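PDB 3THA: tryptophan synthase alpha chain, which probably catalyses the aldol cleavage of indoleglycerol phosphate to indole and glyceraldehyde 3-phosphate in the last step of tryptophan biosynthesis. Local coordinates for residues Lys12-Val17 with Arg216-Ala221; Thr20-Gly23 with Thr29-Ala32; Glu31-Arg36 with Lys232-Gly237; Ser77-Leu82 with Phe101-Glu106; Asp131-Glu136 with Ile142-Leu147. All coordinates share one frame; numbering follows the deposited sequence.

Contact 1 (Lys12-Val17 with Arg216-Ala221); sequences KENANV and RMRKVA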
# COMPACT_ATOMS: atom_id res chain seq x y z
N LYS B 12 -2.57 25.94 -15.73
CA LYS B 12 -2.00 27.20 -16.19
C LYS B 12 -0.56 27.44 -15.72
O LYS B 12 0.37 27.46 -16.53
CB LYS B 12 -2.91 28.39 -15.85
CG LYS B 12 -4.39 28.17 -16.24
CD LYS B 12 -5.28 29.34 -15.80
CE LYS B 12 -6.76 29.01 -15.91
NZ LYS B 12 -7.61 30.24 -15.62
N GLU B 13 -0.35 27.66 -14.42
CA GLU B 13 1.01 27.78 -13.90
C GLU B 13 1.39 26.44 -13.30
O GLU B 13 2.27 25.74 -13.79
CB GLU B 13 1.12 28.90 -12.84
CG GLU B 13 1.79 30.21 -13.30
CD GLU B 13 3.26 30.03 -13.74
OE1 GLU B 13 4.04 29.29 -13.07
OE2 GLU B 13 3.64 30.64 -14.77
N ASN B 14 0.67 26.06 -12.25
CA ASN B 14 0.97 24.85 -11.51
C ASN B 14 -0.26 23.96 -11.46
O ASN B 14 -1.38 24.45 -11.48
CB ASN B 14 1.39 25.23 -10.11
CG ASN B 14 2.33 24.26 -9.54
OD1 ASN B 14 1.92 23.34 -8.84
ND2 ASN B 14 3.61 24.44 -9.84
N ALA B 15 -0.06 22.65 -11.42
CA ALA B 15 -1.21 21.76 -11.45
C ALA B 15 -1.67 21.39 -10.06
O ALA B 15 -0.85 21.02 -9.21
CB ALA B 15 -0.92 20.50 -12.25
N ASN B 16 -2.97 21.49 -9.84
CA ASN B 16 -3.52 20.90 -8.64
C ASN B 16 -3.99 19.49 -8.94
O ASN B 16 -4.83 19.28 -9.81
CB ASN B 16 -4.64 21.76 -8.09
CG ASN B 16 -4.20 23.17 -7.86
OD1 ASN B 16 -3.09 23.41 -7.42
ND2 ASN B 16 -5.08 24.12 -8.15
N VAL B 17 -3.41 18.52 -8.24
CA VAL B 17 -3.69 17.11 -8.50
C VAL B 17 -4.21 16.53 -7.22
O VAL B 17 -3.69 16.83 -6.16
CB VAL B 17 -2.42 16.31 -8.92
CG1 VAL B 17 -2.79 14.87 -9.29
CG2 VAL B 17 -1.72 17.00 -10.07
N ARG B 216 4.13 25.96 -1.08
CA ARG B 216 5.59 25.84 -1.13
C ARG B 216 6.05 24.81 -2.17
O ARG B 216 6.94 25.07 -2.97
CB ARG B 216 6.19 25.58 0.26
CG ARG B 216 6.12 24.16 0.80
CD ARG B 216 7.18 23.94 1.88
NE ARG B 216 6.88 24.64 3.13
CZ ARG B 216 6.55 24.03 4.27
NH1 ARG B 216 6.49 22.70 4.32
NH2 ARG B 216 6.27 24.75 5.35
N MSE B 217 5.40 23.65 -2.17
CA MSE B 217 5.62 22.66 -3.21
C MSE B 217 5.35 23.25 -4.59
O MSE B 217 5.86 22.73 -5.59
CB MSE B 217 4.72 21.46 -2.96
CG MSE B 217 5.15 20.58 -1.81
SE MSE B 217 6.85 19.64 -2.19
CE MSE B 217 7.12 18.88 -0.39
N ARG B 218 4.56 24.33 -4.63
CA ARG B 218 4.22 25.01 -5.88
C ARG B 218 5.41 25.68 -6.56
O ARG B 218 5.38 25.92 -7.77
CB ARG B 218 3.12 26.05 -5.68
CG ARG B 218 1.70 25.47 -5.72
CD ARG B 218 0.62 26.57 -5.81
NE ARG B 218 -0.67 25.94 -6.05
CZ ARG B 218 -1.75 26.08 -5.30
NH1 ARG B 218 -1.76 26.90 -4.24
NH2 ARG B 218 -2.84 25.41 -5.65
N LYS B 219 6.46 25.97 -5.80
CA LYS B 219 7.67 26.54 -6.42
C LYS B 219 8.76 25.51 -6.61
O LYS B 219 9.92 25.85 -6.85
CB LYS B 219 8.19 27.78 -5.68
CG LYS B 219 8.09 27.76 -4.16
CD LYS B 219 7.51 29.09 -3.70
CE LYS B 219 7.24 29.15 -2.21
NZ LYS B 219 6.24 30.22 -1.87
N VAL B 220 8.38 24.24 -6.53
CA VAL B 220 9.35 23.17 -6.61
C VAL B 220 9.32 22.65 -8.03
O VAL B 220 10.36 22.51 -8.65
CB VAL B 220 9.06 22.08 -5.56
CG1 VAL B 220 9.77 20.79 -5.90
CG2 VAL B 220 9.46 22.56 -4.18
N ALA B 221 8.12 22.43 -8.56
CA ALA B 221 7.96 21.81 -9.87
C ALA B 221 6.82 22.40 -10.72
O ALA B 221 6.70 23.62 -10.82
CB ALA B 221 7.80 20.30 -9.72
O HOH W 1 4.87 21.89 -7.82
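N14, just before strand 15-21, and N16, within it, meet R218 where the chain leaves helix 212-217. This is the seam of the TIM barrel: the first strand pairs with the last, 223-226, and A15 and V17 carry the backbone hydrogen bonds that close the ring of strands.

One direct hydrogen bond crosses the contact, from R218 NH2 to N16 OD1 at 2.7 Å, with an N-H...O angle of 158°. The oxygen sits almost in the guanidinium plane, at its edge, while the nitrogen lies well off the plane of the amide, tilted 33° from it. From CG to NE the arginine chain is extended, which carries the guanidinium across to the strand. The other polar atom of the same amide, N16 ND2, bonds to P41 O, so both have partners; R218 NH2 has a second, weak bond to F250 O.

Van der Waals packing comes from N14. Its CG is turned away from its own backbone nitrogen (chi1 -150°), so the amide faces the loop after the helix. There OD1 rests 3.8 Å from R218 CG, beside the root of the arginine chain. N14 ND2 also comes close to R218 O, at 3.1 Å, but the angle is too poor for a hydrogen bond.

A water links the two segments. It lies 2.6 Å from M217 O and makes weak hydrogen bonds with N14 ND2 and with A221 N, the latter 3.4 Å long.

Contact 2 (Thr20-Gly23 with Thr29-Ala32); sequences TVLG and TSEA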
# COMPACT_ATOMS: atom_id res chain seq x y z
N THR B 20 -8.70 10.54 -4.88
CA THR B 20 -9.84 10.10 -4.06
C THR B 20 -10.06 8.61 -4.30
O THR B 20 -9.65 8.05 -5.33
CB THR B 20 -11.20 10.87 -4.37
OG1 THR B 20 -12.21 10.52 -3.40
CG2 THR B 20 -11.76 10.51 -5.74
N VAL B 21 -10.73 7.99 -3.35
CA VAL B 21 -11.14 6.61 -3.49
C VAL B 21 -12.61 6.59 -3.94
O VAL B 21 -13.49 7.05 -3.24
CB VAL B 21 -11.01 5.85 -2.14
CG1 VAL B 21 -11.11 4.33 -2.37
CG2 VAL B 21 -9.69 6.17 -1.47
N LEU B 22 -12.85 6.05 -5.12
CA LEU B 22 -14.19 5.93 -5.66
C LEU B 22 -14.98 5.01 -4.77
O LEU B 22 -14.49 3.97 -4.37
CB LEU B 22 -14.10 5.38 -7.07
CG LEU B 22 -13.61 6.47 -8.03
CD1 LEU B 22 -13.63 5.96 -9.43
CD2 LEU B 22 -14.51 7.72 -7.95
N GLY B 23 -16.20 5.41 -4.42
CA GLY B 23 -17.08 4.58 -3.58
C GLY B 23 -17.01 4.89 -2.09
O GLY B 23 -17.62 4.20 -1.29
N THR B 29 -21.76 9.65 -3.65
CA THR B 29 -20.95 10.82 -3.26
C THR B 29 -19.78 11.02 -4.21
O THR B 29 -19.34 12.16 -4.45
CB THR B 29 -20.39 10.69 -1.86
OG1 THR B 29 -21.41 10.16 -0.98
CG2 THR B 29 -19.86 12.08 -1.32
N SER B 30 -19.26 9.90 -4.72
CA SER B 30 -18.20 9.90 -5.73
C SER B 30 -18.79 10.46 -7.03
O SER B 30 -18.21 11.35 -7.62
CB SER B 30 -17.56 8.49 -5.89
OG SER B 30 -16.59 8.24 -4.86
N GLU B 31 -19.98 9.99 -7.40
CA GLU B 31 -20.72 10.55 -8.54
C GLU B 31 -20.99 12.06 -8.42
O GLU B 31 -20.73 12.83 -9.31
CB GLU B 31 -22.04 9.80 -8.77
CG GLU B 31 -22.85 10.33 -9.99
CD GLU B 31 -23.77 9.29 -10.63
OE1 GLU B 31 -23.53 8.08 -10.45
OE2 GLU B 31 -24.75 9.67 -11.31
N ALA B 32 -21.50 12.50 -7.30
CA ALA B 32 -21.83 13.91 -7.18
C ALA B 32 -20.54 14.72 -7.18
O ALA B 32 -20.49 15.81 -7.74
CB ALA B 32 -22.68 14.18 -5.97
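S30 points from helix 27-35 toward the loop that follows strand 15-21, and its hydroxyl meets the backbone of L22 and G23. The contact belongs to the first beta-alpha-beta unit of the TIM barrel and ties the loop leaving the strand to the beginning of the helix.

The serine hydroxyl makes the polar part of the contact. With OG set beside its own backbone nitrogen and opposite the carbonyl carbon (chi1 -81°), the oxygen projects to the peptide between L22 and G23. G23 N donates to it at 2.9 Å, with an N-H...O angle of 157°, a fairly straight bond that satisfies a buried amide. The same oxygen passes 3.4 Å from L22 CA, so the hydroxyl lies close against the chain as well as bonding to it.

L22 comes alongside. Its CA-CB bond does not aim at the helix, but the end of the side chain bends back, and branch CD2 packs 3.8 Å from S30 CB on the flank of the serine. At the positive phi of G23 (94°) a side chain would press on the carbonyl O of L22, so the lack of one suits this position.

Around this pair, L22 also packs on V78 of helix 75-83, and its backbone bonds to G48 at the end of strand 44-48. The side chains of L22 and E46, a predicted proton acceptor, are about 9 Å apart. T29 and A32 lean on helix 239-248, which lies beside helix 27-35.

Contact 3 (Glu31-Arg36 with Lys232-Gly237); sequences EAFLQR and KCFKQG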
# COMPACT_ATOMS: atom_id res chain seq x y z
N GLU B 31 -19.98 9.99 -7.40
CA GLU B 31 -20.72 10.55 -8.54
C GLU B 31 -20.99 12.06 -8.42
O GLU B 31 -20.73 12.83 -9.31
CB GLU B 31 -22.04 9.80 -8.77
CG GLU B 31 -22.85 10.33 -9.99
CD GLU B 31 -23.77 9.29 -10.63
OE1 GLU B 31 -23.53 8.08 -10.45
OE2 GLU B 31 -24.75 9.67 -11.31
N ALA B 32 -21.50 12.50 -7.30
CA ALA B 32 -21.83 13.91 -7.18
C ALA B 32 -20.54 14.72 -7.18
O ALA B 32 -20.49 15.81 -7.74
CB ALA B 32 -22.68 14.18 -5.97
N PHE B 33 -19.50 14.18 -6.56
CA PHE B 33 -18.16 14.77 -6.63
C PHE B 33 -17.72 15.02 -8.08
O PHE B 33 -17.39 16.13 -8.45
CB PHE B 33 -17.09 13.91 -5.89
CG PHE B 33 -15.68 14.51 -5.92
CD1 PHE B 33 -15.45 15.81 -5.49
CD2 PHE B 33 -14.61 13.78 -6.36
CE1 PHE B 33 -14.18 16.37 -5.53
CE2 PHE B 33 -13.31 14.35 -6.39
CZ PHE B 33 -13.12 15.64 -5.98
N LEU B 34 -17.69 13.95 -8.86
CA LEU B 34 -17.22 14.00 -10.25
C LEU B 34 -17.98 15.03 -11.07
O LEU B 34 -17.41 15.79 -11.82
CB LEU B 34 -17.26 12.61 -10.90
CG LEU B 34 -16.15 11.70 -10.29
CD1 LEU B 34 -16.27 10.21 -10.69
CD2 LEU B 34 -14.78 12.22 -10.63
N GLN B 35 -19.29 15.07 -10.89
CA GLN B 35 -20.08 16.01 -11.62
C GLN B 35 -19.70 17.43 -11.27
O GLN B 35 -19.99 18.35 -12.04
CB GLN B 35 -21.57 15.76 -11.36
CG GLN B 35 -22.06 14.39 -11.80
CD GLN B 35 -22.25 14.25 -13.32
OE1 GLN B 35 -21.46 14.75 -14.14
NE2 GLN B 35 -23.31 13.54 -13.69
N ARG B 36 -19.08 17.65 -10.11
CA ARG B 36 -18.75 19.01 -9.72
C ARG B 36 -17.27 19.34 -9.96
O ARG B 36 -16.75 20.39 -9.59
CB ARG B 36 -19.20 19.29 -8.28
CG ARG B 36 -20.70 19.68 -8.15
CD ARG B 36 -21.24 19.57 -6.72
NE ARG B 36 -20.78 20.69 -5.90
CZ ARG B 36 -21.25 21.01 -4.70
NH1 ARG B 36 -22.21 20.30 -4.12
NH2 ARG B 36 -20.75 22.06 -4.06
N LYS B 232 -9.50 12.49 3.42
CA LYS B 232 -9.97 12.79 4.77
C LYS B 232 -11.16 13.75 4.69
O LYS B 232 -12.03 13.72 5.55
CB LYS B 232 -8.84 13.27 5.73
CG LYS B 232 -8.63 14.80 5.89
CD LYS B 232 -7.62 15.16 7.02
CE LYS B 232 -6.13 14.91 6.60
NZ LYS B 232 -5.09 15.52 7.50
N CYS B 233 -11.19 14.56 3.64
CA CYS B 233 -12.35 15.46 3.39
C CYS B 233 -13.61 14.65 3.16
O CYS B 233 -14.65 14.99 3.62
CB CYS B 233 -12.09 16.37 2.18
SG CYS B 233 -10.63 17.41 2.44
N PHE B 234 -13.49 13.54 2.46
CA PHE B 234 -14.65 12.76 2.15
C PHE B 234 -15.32 12.06 3.33
O PHE B 234 -16.33 11.37 3.15
CB PHE B 234 -14.32 11.75 1.06
CG PHE B 234 -14.22 12.35 -0.31
CD1 PHE B 234 -15.12 11.98 -1.32
CD2 PHE B 234 -13.24 13.28 -0.61
CE1 PHE B 234 -15.00 12.52 -2.61
CE2 PHE B 234 -13.13 13.83 -1.89
CZ PHE B 234 -14.02 13.44 -2.89
N LYS B 235 -14.80 12.24 4.53
CA LYS B 235 -15.38 11.51 5.65
C LYS B 235 -16.57 12.28 6.18
O LYS B 235 -17.24 11.82 7.08
CB LYS B 235 -14.34 11.26 6.73
CG LYS B 235 -14.76 10.23 7.78
CD LYS B 235 -13.52 9.53 8.40
CE LYS B 235 -13.70 9.27 9.92
NZ LYS B 235 -14.07 10.51 10.71
N GLN B 236 -16.84 13.45 5.59
CA GLN B 236 -18.05 14.21 5.87
C GLN B 236 -19.29 13.74 5.13
O GLN B 236 -19.25 13.31 4.00
CB GLN B 236 -17.85 15.70 5.67
CG GLN B 236 -17.37 16.40 6.95
CD GLN B 236 -15.86 16.72 6.89
OE1 GLN B 236 -15.28 17.32 7.82
NE2 GLN B 236 -15.23 16.36 5.80
N GLY B 237 -20.42 13.85 5.81
CA GLY B 237 -21.67 13.45 5.19
C GLY B 237 -22.27 14.62 4.44
O GLY B 237 -23.46 14.95 4.66
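F33 offers one face of its ring to F234, whose edge comes down on it in an edge-to-face (T-shaped) pair. The planes stand at 84° and the ring centroids are 4.9 Å apart. F234 leads with CZ, the far end of its ring, which hangs 3.4 Å above the F33 plane over the centre of the ring. Its closest approach is to CD2 of F33, at 3.5 Å, and F234 CE1 leans toward the CG side of the same face.

Both CB atoms point into the contact from backbones well apart, the CA atoms of F33 and F234 being 9.7 Å from each other. F33 has CG anti to its backbone N (chi1 -179°), which stretches the ring out from helix 27-35. F234 is the second residue of the type I turn C233-Q236, just past helix 228-233. No hydrogen bond crosses between the two segments; the join is aromatic packing between the helix that follows the first strand of the TIM barrel and the loop after helix 228-233.

The pair is buried. F33 also packs on L45 of strand 44-48, on the barrel side, and F234 on I242 of helix 239-248. That C-terminal helix is further linked to helix 27-35 by contacts of A32 with L239 and a salt bridge from R36 to D240.

Contact 4 (Ser77-Leu82 with Phe101-Glu106); sequences SVFELL and FSYGLE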
# COMPACT_ATOMS: atom_id res chain seq x y z
N SER B 77 -18.68 -1.22 -11.64
CA SER B 77 -19.59 -0.15 -11.29
C SER B 77 -18.92 1.24 -11.45
O SER B 77 -19.60 2.22 -11.80
CB SER B 77 -20.22 -0.38 -9.93
OG SER B 77 -19.31 -0.13 -8.88
N VAL B 78 -17.60 1.30 -11.24
CA VAL B 78 -16.77 2.47 -11.63
C VAL B 78 -16.83 2.79 -13.13
O VAL B 78 -17.14 3.92 -13.53
CB VAL B 78 -15.30 2.31 -11.18
CG1 VAL B 78 -14.39 3.38 -11.80
CG2 VAL B 78 -15.21 2.32 -9.65
N PHE B 79 -16.52 1.79 -13.96
CA PHE B 79 -16.68 1.97 -15.40
C PHE B 79 -18.10 2.48 -15.72
O PHE B 79 -18.27 3.42 -16.53
CB PHE B 79 -16.37 0.68 -16.14
CG PHE B 79 -14.89 0.40 -16.29
CD1 PHE B 79 -13.98 1.45 -16.54
CD2 PHE B 79 -14.42 -0.91 -16.25
CE1 PHE B 79 -12.60 1.19 -16.73
CE2 PHE B 79 -13.05 -1.18 -16.44
CZ PHE B 79 -12.14 -0.11 -16.67
N GLU B 80 -19.11 1.88 -15.07
CA GLU B 80 -20.51 2.32 -15.25
C GLU B 80 -20.72 3.79 -14.84
O GLU B 80 -21.43 4.52 -15.49
CB GLU B 80 -21.49 1.43 -14.48
CG GLU B 80 -21.97 0.21 -15.25
CD GLU B 80 -22.96 -0.62 -14.44
OE1 GLU B 80 -22.54 -1.68 -13.90
OE2 GLU B 80 -24.15 -0.19 -14.30
N LEU B 81 -20.05 4.19 -13.77
CA LEU B 81 -20.07 5.56 -13.28
C LEU B 81 -19.37 6.58 -14.16
O LEU B 81 -19.89 7.67 -14.39
CB LEU B 81 -19.39 5.57 -11.91
CG LEU B 81 -19.05 6.92 -11.31
CD1 LEU B 81 -20.33 7.68 -11.02
CD2 LEU B 81 -18.28 6.64 -10.07
N LEU B 82 -18.18 6.24 -14.62
CA LEU B 82 -17.44 7.08 -15.56
C LEU B 82 -18.20 7.43 -16.82
O LEU B 82 -17.97 8.48 -17.39
CB LEU B 82 -16.10 6.45 -15.92
CG LEU B 82 -15.16 6.56 -14.74
CD1 LEU B 82 -13.93 5.72 -15.02
CD2 LEU B 82 -14.81 8.04 -14.49
N PHE B 101 -4.79 -7.02 -14.02
CA PHE B 101 -4.68 -8.45 -14.27
C PHE B 101 -5.98 -9.27 -14.33
O PHE B 101 -6.17 -10.08 -15.23
CB PHE B 101 -3.76 -9.07 -13.24
CG PHE B 101 -3.35 -10.47 -13.56
CD1 PHE B 101 -4.14 -11.55 -13.15
CD2 PHE B 101 -2.18 -10.70 -14.28
CE1 PHE B 101 -3.77 -12.85 -13.46
CE2 PHE B 101 -1.77 -12.00 -14.58
CZ PHE B 101 -2.58 -13.09 -14.17
N SER B 102 -6.83 -9.06 -13.34
CA SER B 102 -8.14 -9.72 -13.21
C SER B 102 -9.13 -9.38 -14.33
O SER B 102 -9.87 -10.24 -14.82
CB SER B 102 -8.78 -9.31 -11.87
OG SER B 102 -10.20 -9.28 -11.96
N TYR B 103 -9.16 -8.10 -14.68
CA TYR B 103 -9.97 -7.64 -15.77
C TYR B 103 -9.50 -8.12 -17.13
O TYR B 103 -10.34 -8.38 -17.99
CB TYR B 103 -9.98 -6.13 -15.74
CG TYR B 103 -11.23 -5.53 -16.32
CD1 TYR B 103 -12.45 -5.61 -15.65
CD2 TYR B 103 -11.18 -4.89 -17.53
CE1 TYR B 103 -13.60 -5.06 -16.22
CE2 TYR B 103 -12.27 -4.34 -18.08
CZ TYR B 103 -13.48 -4.41 -17.43
OH TYR B 103 -14.51 -3.81 -18.09
N GLY B 104 -8.18 -8.27 -17.31
CA GLY B 104 -7.51 -8.56 -18.60
C GLY B 104 -6.84 -7.28 -19.05
O GLY B 104 -7.48 -6.25 -19.09
N LEU B 105 -5.57 -7.33 -19.38
CA LEU B 105 -4.78 -6.12 -19.61
C LEU B 105 -5.28 -5.20 -20.74
O LEU B 105 -5.48 -3.96 -20.55
CB LEU B 105 -3.35 -6.49 -19.88
CG LEU B 105 -2.24 -6.29 -18.86
CD1 LEU B 105 -2.51 -6.96 -17.49
CD2 LEU B 105 -0.98 -6.85 -19.52
N GLU B 106 -5.48 -5.82 -21.90
CA GLU B 106 -6.06 -5.17 -23.04
C GLU B 106 -7.47 -4.64 -22.75
O GLU B 106 -7.73 -3.44 -22.94
CB GLU B 106 -6.05 -6.15 -24.23
CG GLU B 106 -6.80 -5.70 -25.42
CD GLU B 106 -6.22 -6.28 -26.69
OE1 GLU B 106 -6.61 -7.41 -27.09
OE2 GLU B 106 -5.36 -5.59 -27.29
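The backbones stay well apart, the CA atoms of F79 and Y103 being 11.7 Å from each other, and two long aromatic side chains bridge the space between neighbouring helices on the outside of the TIM barrel. F79 belongs to helix 75-83, before strand 90-94, and Y103 ends helix 97-103, after it.

Right behind Y103 the helix breaks at G104, which has positive phi (105°) and sits at the N-cap position of the next one. G104 thus separates helix 97-103 from helix 105-114.

Both side chains aim at each other. Y103 has CG opposite its own backbone nitrogen (chi1 -152°), which swings the ring out toward helix 75-83. The rings meet at an intermediate tilt, their planes 55° apart and their centroids separated by 5.3 Å. F79 reaches over one face of the tyrosine ring with its CE2 corner, while Y103 CZ lies near the plane of F79 at its edge. On the barrel side F79 also packs on F93 of strand 90-94. F101, in the last turn of helix 97-103, packs on E129 of the second subunit.

The shortest ring contact is F79 CE2 to Y103 CZ at 3.4 Å, and the phenol OH lies just as near to both CD2 and CE2 of F79.

Contact 5 (Asp131-Glu136 with Ile142-Leu147); sequences DDLIKE and IALITL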
# COMPACT_ATOMS: atom_id res chain seq x y z
N ASP B 131 6.26 -4.52 -18.74
CA ASP B 131 6.40 -4.63 -20.20
C ASP B 131 5.07 -4.81 -20.91
O ASP B 131 4.80 -4.12 -21.87
CB ASP B 131 7.44 -5.72 -20.61
CG ASP B 131 8.85 -5.43 -20.04
OD1 ASP B 131 9.02 -4.38 -19.34
OD2 ASP B 131 9.79 -6.25 -20.25
N ASP B 132 4.25 -5.73 -20.40
CA ASP B 132 2.99 -6.07 -21.05
C ASP B 132 1.95 -4.98 -20.91
O ASP B 132 1.17 -4.77 -21.85
CB ASP B 132 2.45 -7.37 -20.51
CG ASP B 132 3.22 -8.56 -21.01
OD1 ASP B 132 3.35 -8.69 -22.25
OD2 ASP B 132 3.70 -9.35 -20.17
N LEU B 133 1.92 -4.29 -19.77
CA LEU B 133 1.00 -3.17 -19.58
C LEU B 133 1.41 -2.02 -20.48
O LEU B 133 0.55 -1.36 -21.08
CB LEU B 133 0.98 -2.71 -18.12
CG LEU B 133 0.03 -1.55 -17.75
CD1 LEU B 133 -1.40 -1.85 -18.14
CD2 LEU B 133 0.11 -1.26 -16.26
N ILE B 134 2.73 -1.77 -20.55
CA ILE B 134 3.25 -0.70 -21.37
C ILE B 134 2.83 -0.91 -22.82
O ILE B 134 2.48 0.05 -23.52
CB ILE B 134 4.78 -0.66 -21.28
CG1 ILE B 134 5.22 -0.07 -19.94
CG2 ILE B 134 5.40 0.09 -22.49
CD1 ILE B 134 6.77 -0.10 -19.71
N LYS B 135 2.84 -2.16 -23.24
CA LYS B 135 2.53 -2.49 -24.60
C LYS B 135 1.11 -2.05 -24.89
O LYS B 135 0.86 -1.34 -25.86
CB LYS B 135 2.76 -3.97 -24.88
CG LYS B 135 3.69 -4.22 -26.05
CD LYS B 135 5.16 -3.86 -25.75
CE LYS B 135 6.06 -4.01 -27.00
NZ LYS B 135 7.43 -3.44 -26.78
N GLU B 136 0.19 -2.44 -24.02
CA GLU B 136 -1.18 -2.00 -24.19
C GLU B 136 -1.33 -0.49 -24.05
O GLU B 136 -2.10 0.09 -24.77
CB GLU B 136 -2.13 -2.73 -23.27
CG GLU B 136 -2.06 -4.21 -23.42
CD GLU B 136 -2.37 -4.64 -24.82
OE1 GLU B 136 -3.30 -4.08 -25.43
OE2 GLU B 136 -1.67 -5.54 -25.33
N ILE B 142 -2.38 5.73 -23.92
CA ILE B 142 -2.58 5.96 -22.50
C ILE B 142 -1.17 5.95 -21.96
O ILE B 142 -0.35 5.11 -22.34
CB ILE B 142 -3.40 4.83 -21.87
CG1 ILE B 142 -4.88 5.06 -22.11
CG2 ILE B 142 -3.21 4.80 -20.41
CD1 ILE B 142 -5.56 5.83 -21.01
N ALA B 143 -0.88 6.90 -21.11
CA ALA B 143 0.40 6.93 -20.48
C ALA B 143 0.39 6.06 -19.22
O ALA B 143 -0.56 6.13 -18.41
CB ALA B 143 0.74 8.38 -20.14
N LEU B 144 1.44 5.27 -19.07
CA LEU B 144 1.80 4.58 -17.82
C LEU B 144 2.83 5.42 -17.07
O LEU B 144 3.98 5.56 -17.52
CB LEU B 144 2.39 3.19 -18.11
CG LEU B 144 2.65 2.41 -16.83
CD1 LEU B 144 1.30 2.24 -16.04
CD2 LEU B 144 3.25 1.07 -17.09
N ILE B 145 2.43 5.97 -15.94
CA ILE B 145 3.11 7.09 -15.34
C ILE B 145 4.31 6.57 -14.58
O ILE B 145 4.21 5.55 -13.89
CB ILE B 145 2.13 7.88 -14.40
CG1 ILE B 145 0.91 8.39 -15.17
CG2 ILE B 145 2.82 8.99 -13.58
CD1 ILE B 145 1.21 9.53 -16.15
N THR B 146 5.42 7.30 -14.70
CA THR B 146 6.72 6.92 -14.20
C THR B 146 6.99 7.60 -12.87
O THR B 146 6.87 8.84 -12.76
CB THR B 146 7.84 7.43 -15.17
OG1 THR B 146 7.61 6.97 -16.51
CG2 THR B 146 9.20 6.93 -14.75
N LEU B 147 7.46 6.81 -11.91
CA LEU B 147 7.72 7.28 -10.57
C LEU B 147 9.18 7.41 -10.34
O LEU B 147 9.92 6.52 -10.71
CB LEU B 147 7.19 6.27 -9.56
CG LEU B 147 5.75 6.47 -9.14
CD1 LEU B 147 4.78 6.59 -10.36
CD2 LEU B 147 5.37 5.33 -8.25
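None of the three side chains that touch, L144, L133 and I134, has a flat group, so there are no faces or edges to describe, and branched aliphatic chains do all the touching. The setting is a beta-alpha-beta unit of the TIM barrel, in which helix 131-140 packs back on strand 143-148, the strand that follows it.

L144 points from the strand toward the helix. Its CG lies anti to the backbone N (chi1 -175°), which brings both methyls to two consecutive helical residues. CD1 touches L133, while CD2 touches I134 and lies a little further from L133; each helix side chain crosses L144 at about a right angle. No hydrogen bond crosses here; the hold is apolar packing alone.

L133 carries the contact inward. It is buried and also touches V109 of helix 105-114 and L120 of strand 117-121, so L133 sits between that helix and the sheet. I134 is partly exposed and meets L144 through CG1. On the strand, A143 and I145 pair with L120 through the backbone, while L147 packs on I55 of the second subunit.

At the meeting point, L144 CD1 is 3.7 Å from L133 CD2, and L144 CD2 is 3.6 Å from I134 CG1.

How the contacts relate
All five contacts lie in one eight-stranded TIM barrel. Contacts 2 and 3 are neighbours, their centres about 6 Å apart: both use helix 27-35, and T20 OG1 packs on F234 CZ at 3.5 Å. Contact 4 is joined to them through helix 75-83, where L81 meets E31, and to contact 5 through L105, which packs on D132; its centre is about 16 Å from those of contacts 2 and 5. Contact 1 shares strand 15-21 with contact 2 but sits across the barrel from contact 4, their centres about 31 Å apart. Along the chain contacts 2, 4 and 5 come in series, whereas contact 1 lies at the seam where the barrel closes and contact 3 joins helix 27-35 to a C-terminal loop in the outer layer.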